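Local coordinates for protein beta-porphyranase A (Bacteroides plebeius, PDB 4AW7) that hydrolyses the red-algal polysaccharide porphyran at linkages between beta-D-galactose and alpha-L-galactose-6-sulfate, releasing mainly disaccharides, at residues 247-252 against 546-551. Sequence-based numbering, arbitrary orientation.
Sequences SEAVLD and IFFGMI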
ATOM      1  N   SER A 247       5.846   2.167   7.344  1.00  6.67           N
ATOM      2  CA  SER A 247       4.860   2.330   6.284  1.00  7.17           C
ATOM      3  C   SER A 247       3.525   2.762   6.862  1.00  7.24           C
ATOM      4  O   SER A 247       2.777   3.494   6.212  1.00  7.85           O
ATOM      5  CB  SER A 247       4.716   1.042   5.453  1.00  7.70           C
ATOM      6  OG  SER A 247       4.273  -0.070   6.193  1.00  8.49           O
ATOM      7  N   GLU A 248       3.173   2.244   8.046  1.00  6.98           N
ATOM      8  CA  GLU A 248       1.938   2.664   8.678  1.00  7.15           C
ATOM      9  C   GLU A 248       1.898   4.172   8.935  1.00  6.64           C
ATOM     10  O   GLU A 248       0.906   4.831   8.699  1.00  8.05           O
ATOM     11  CB  GLU A 248       1.685   1.868   9.970  1.00  8.03           C
ATOM     12  CG  GLU A 248       1.540   0.339   9.791  1.00  8.82           C
ATOM     13  CD  GLU A 248       0.212  -0.188   9.281  1.00  9.04           C
ATOM     14  OE1 GLU A 248      -0.721   0.599   9.027  1.00  8.08           O
ATOM     15  OE2 GLU A 248       0.151  -1.443   9.162  1.00 10.52           O
ATOM     16  N   ALA A 249       3.010   4.717   9.446  1.00  7.24           N
ATOM     17  CA  ALA A 249       3.143   6.165   9.669  1.00  7.05           C
ATOM     18  C   ALA A 249       3.153   6.943   8.367  1.00  7.19           C
ATOM     19  O   ALA A 249       2.604   8.038   8.296  1.00  7.60           O
ATOM     20  CB  ALA A 249       4.395   6.510  10.474  1.00  8.32           C
ATOM     21  N   VAL A 250       3.838   6.430   7.349  1.00  6.97           N
ATOM     22  CA  VAL A 250       3.912   7.090   6.052  1.00  7.12           C
ATOM     23  C   VAL A 250       2.500   7.315   5.483  1.00  6.95           C
ATOM     24  O   VAL A 250       2.160   8.423   5.035  1.00  7.41           O
ATOM     25  CB  VAL A 250       4.786   6.261   5.081  1.00  7.19           C
ATOM     26  CG1 VAL A 250       4.547   6.681   3.628  1.00  8.85           C
ATOM     27  CG2 VAL A 250       6.272   6.410   5.466  1.00  8.21           C
ATOM     28  N   LEU A 251       1.700   6.249   5.502  1.00  6.52           N
ATOM     29  CA  LEU A 251       0.360   6.348   4.946  1.00  6.94           C
ATOM     30  C   LEU A 251      -0.602   7.088   5.856  1.00  6.74           C
ATOM     31  O   LEU A 251      -1.426   7.873   5.384  1.00  7.50           O
ATOM     32  CB  LEU A 251      -0.171   4.949   4.569  1.00  7.20           C
ATOM     33  CG  LEU A 251       0.669   4.173   3.550  1.00  6.90           C
ATOM     34  CD1 LEU A 251       0.003   2.834   3.305  1.00  8.84           C
ATOM     35  CD2 LEU A 251       0.898   4.935   2.258  1.00  9.22           C
ATOM     36  N   ASP A 252      -0.463   6.904   7.167  1.00  7.17           N
ATOM     37  CA  ASP A 252      -1.267   7.683   8.094  1.00  8.10           C
ATOM     38  C   ASP A 252      -1.046   9.184   7.928  1.00  7.34           C
ATOM     39  O   ASP A 252      -1.993   9.950   8.079  1.00  8.12           O
ATOM     40  CB  ASP A 252      -0.978   7.304   9.550  1.00  7.70           C
ATOM     41  CG  ASP A 252      -1.703   6.070  10.033  1.00  7.84           C
ATOM     42  OD1 ASP A 252      -2.236   5.289   9.210  1.00  7.93           O
ATOM     43  OD2 ASP A 252      -1.780   5.873  11.284  1.00  8.68           O
ATOM     44  N   ILE A 546      16.637   8.410  12.428  1.00 14.06           N
ATOM     45  CA  ILE A 546      15.343   8.924  12.842  1.00 12.48           C
ATOM     46  C   ILE A 546      14.375   7.777  12.863  1.00 11.31           C
ATOM     47  O   ILE A 546      14.205   7.078  11.859  1.00 12.05           O
ATOM     48  CB  ILE A 546      14.797  10.030  11.901  1.00 12.44           C
ATOM     49  CG1 ILE A 546      15.855  11.127  11.664  1.00 14.97           C
ATOM     50  CG2 ILE A 546      13.471  10.552  12.455  1.00 13.39           C
ATOM     51  CD1 ILE A 546      15.606  11.945  10.391  1.00 21.64           C
ATOM     52  N   PHE A 547      13.720   7.591  13.999  1.00 10.06           N
ATOM     53  CA  PHE A 547      12.587   6.686  14.081  1.00  9.71           C
ATOM     54  C   PHE A 547      11.386   7.402  13.507  1.00  8.93           C
ATOM     55  O   PHE A 547      11.050   8.495  13.915  1.00 11.11           O
ATOM     56  CB  PHE A 547      12.251   6.323  15.521  1.00 10.40           C
ATOM     57  CG  PHE A 547      11.026   5.428  15.668  1.00 10.67           C
ATOM     58  CD1 PHE A 547      11.144   4.088  15.522  1.00 11.25           C
ATOM     59  CD2 PHE A 547       9.769   5.975  15.869  1.00 10.73           C
ATOM     60  CE1 PHE A 547      10.029   3.255  15.628  1.00 12.68           C
ATOM     61  CE2 PHE A 547       8.644   5.136  15.996  1.00 11.98           C
ATOM     62  CZ  PHE A 547       8.800   3.800  15.868  1.00 11.63           C
ATOM     63  N   PHE A 548      10.740   6.798  12.510  1.00  7.71           N
ATOM     64  CA  PHE A 548       9.461   7.292  12.009  1.00  7.86           C
ATOM     65  C   PHE A 548       8.521   6.118  11.918  1.00  7.58           C
ATOM     66  O   PHE A 548       8.731   5.217  11.111  1.00  7.42           O
ATOM     67  CB  PHE A 548       9.588   8.014  10.673  1.00  7.36           C
ATOM     68  CG  PHE A 548       8.288   8.614  10.205  1.00  7.40           C
ATOM     69  CD1 PHE A 548       7.574   9.489  11.007  1.00  8.66           C
ATOM     70  CD2 PHE A 548       7.777   8.323   8.950  1.00  7.99           C
ATOM     71  CE1 PHE A 548       6.394  10.020  10.612  1.00  8.26           C
ATOM     72  CE2 PHE A 548       6.575   8.903   8.505  1.00  8.88           C
ATOM     73  CZ  PHE A 548       5.893   9.758   9.339  1.00  8.14           C
ATOM     74  N   GLY A 549       7.538   6.088  12.818  1.00  7.74           N
ATOM     75  CA  GLY A 549       6.689   4.914  12.921  1.00  8.13           C
ATOM     76  C   GLY A 549       5.408   5.216  13.667  1.00  7.81           C
ATOM     77  O   GLY A 549       5.363   6.128  14.497  1.00  8.44           O
ATOM     78  N   MET A 550       4.390   4.403  13.380  1.00  8.04           N
ATOM     79  CA  MET A 550       3.128   4.412  14.049  1.00  7.88           C
ATOM     80  C   MET A 550       3.133   3.325  15.121  1.00  8.52           C
ATOM     81  O   MET A 550       3.413   2.158  14.830  1.00  9.11           O
ATOM     82  CB  MET A 550       2.034   4.151  13.009  1.00  8.47           C
ATOM     83  CG  MET A 550       0.583   4.266  13.542  1.00  8.90           C
ATOM     84  SD  MET A 550      -0.012   2.910  14.605  1.00  9.41           S
ATOM     85  CE  MET A 550       0.029   1.526  13.446  1.00 10.15           C
ATOM     86  N   ILE A 551       2.890   3.735  16.364  1.00  8.41           N
ATOM     87  CA  ILE A 551       2.801   2.847  17.515  1.00  8.76           C
ATOM     88  C   ILE A 551       1.343   2.804  17.924  1.00  8.81           C
ATOM     89  O   ILE A 551       0.753   3.844  18.236  1.00  9.25           O
ATOM     90  CB  ILE A 551       3.713   3.333  18.666  1.00  9.55           C
ATOM     91  CG1 ILE A 551       5.175   3.391  18.221  1.00 10.36           C
ATOM     92  CG2 ILE A 551       3.564   2.415  19.895  1.00 10.91           C
ATOM     93  CD1 ILE A 551       6.113   4.109  19.184  1.00 13.59           C
TER
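A helix of the catalytic (beta/alpha) barrel, 245-262, packs here against an edge strand, 546-555, of the mixed sheet built mainly from the C-terminal region; A249 lies against the strand beside M550. The short segments run nearly perpendicular (83°), their axes 5.8 Å apart at closest approach, consistent with the small side chain of A249, whose CB rests 3.6 Å from M550 N. The same CB sits over one face of the F548 ring, 3.9 Å from the centroid and 17° off the normal, which meets the criterion for a CH-pi contact, the methyl offset toward the rim. F548 has CG anti to the backbone N (chi1 -176°), which swings the ring toward the helix, where CE2 meets V250 CG2 at 3.9 Å, the side chains crossing at about a right angle. M550 CB packs 3.8 Å from E248 CB, and bends at chi2 and chi3 fold its CE back to 3.9 Å from that atom. The M550 methylene CG makes van der Waals contact with D252 OD2, whose polar partner is R508. The first helical turn also bonds to the strand, S245 with M550 through the backbone and N246 ND2 with F548 O. Packing between the segments is therefore mainly apolar, while E248 and D252, both paired with R307 and R508, are probably kept ionised.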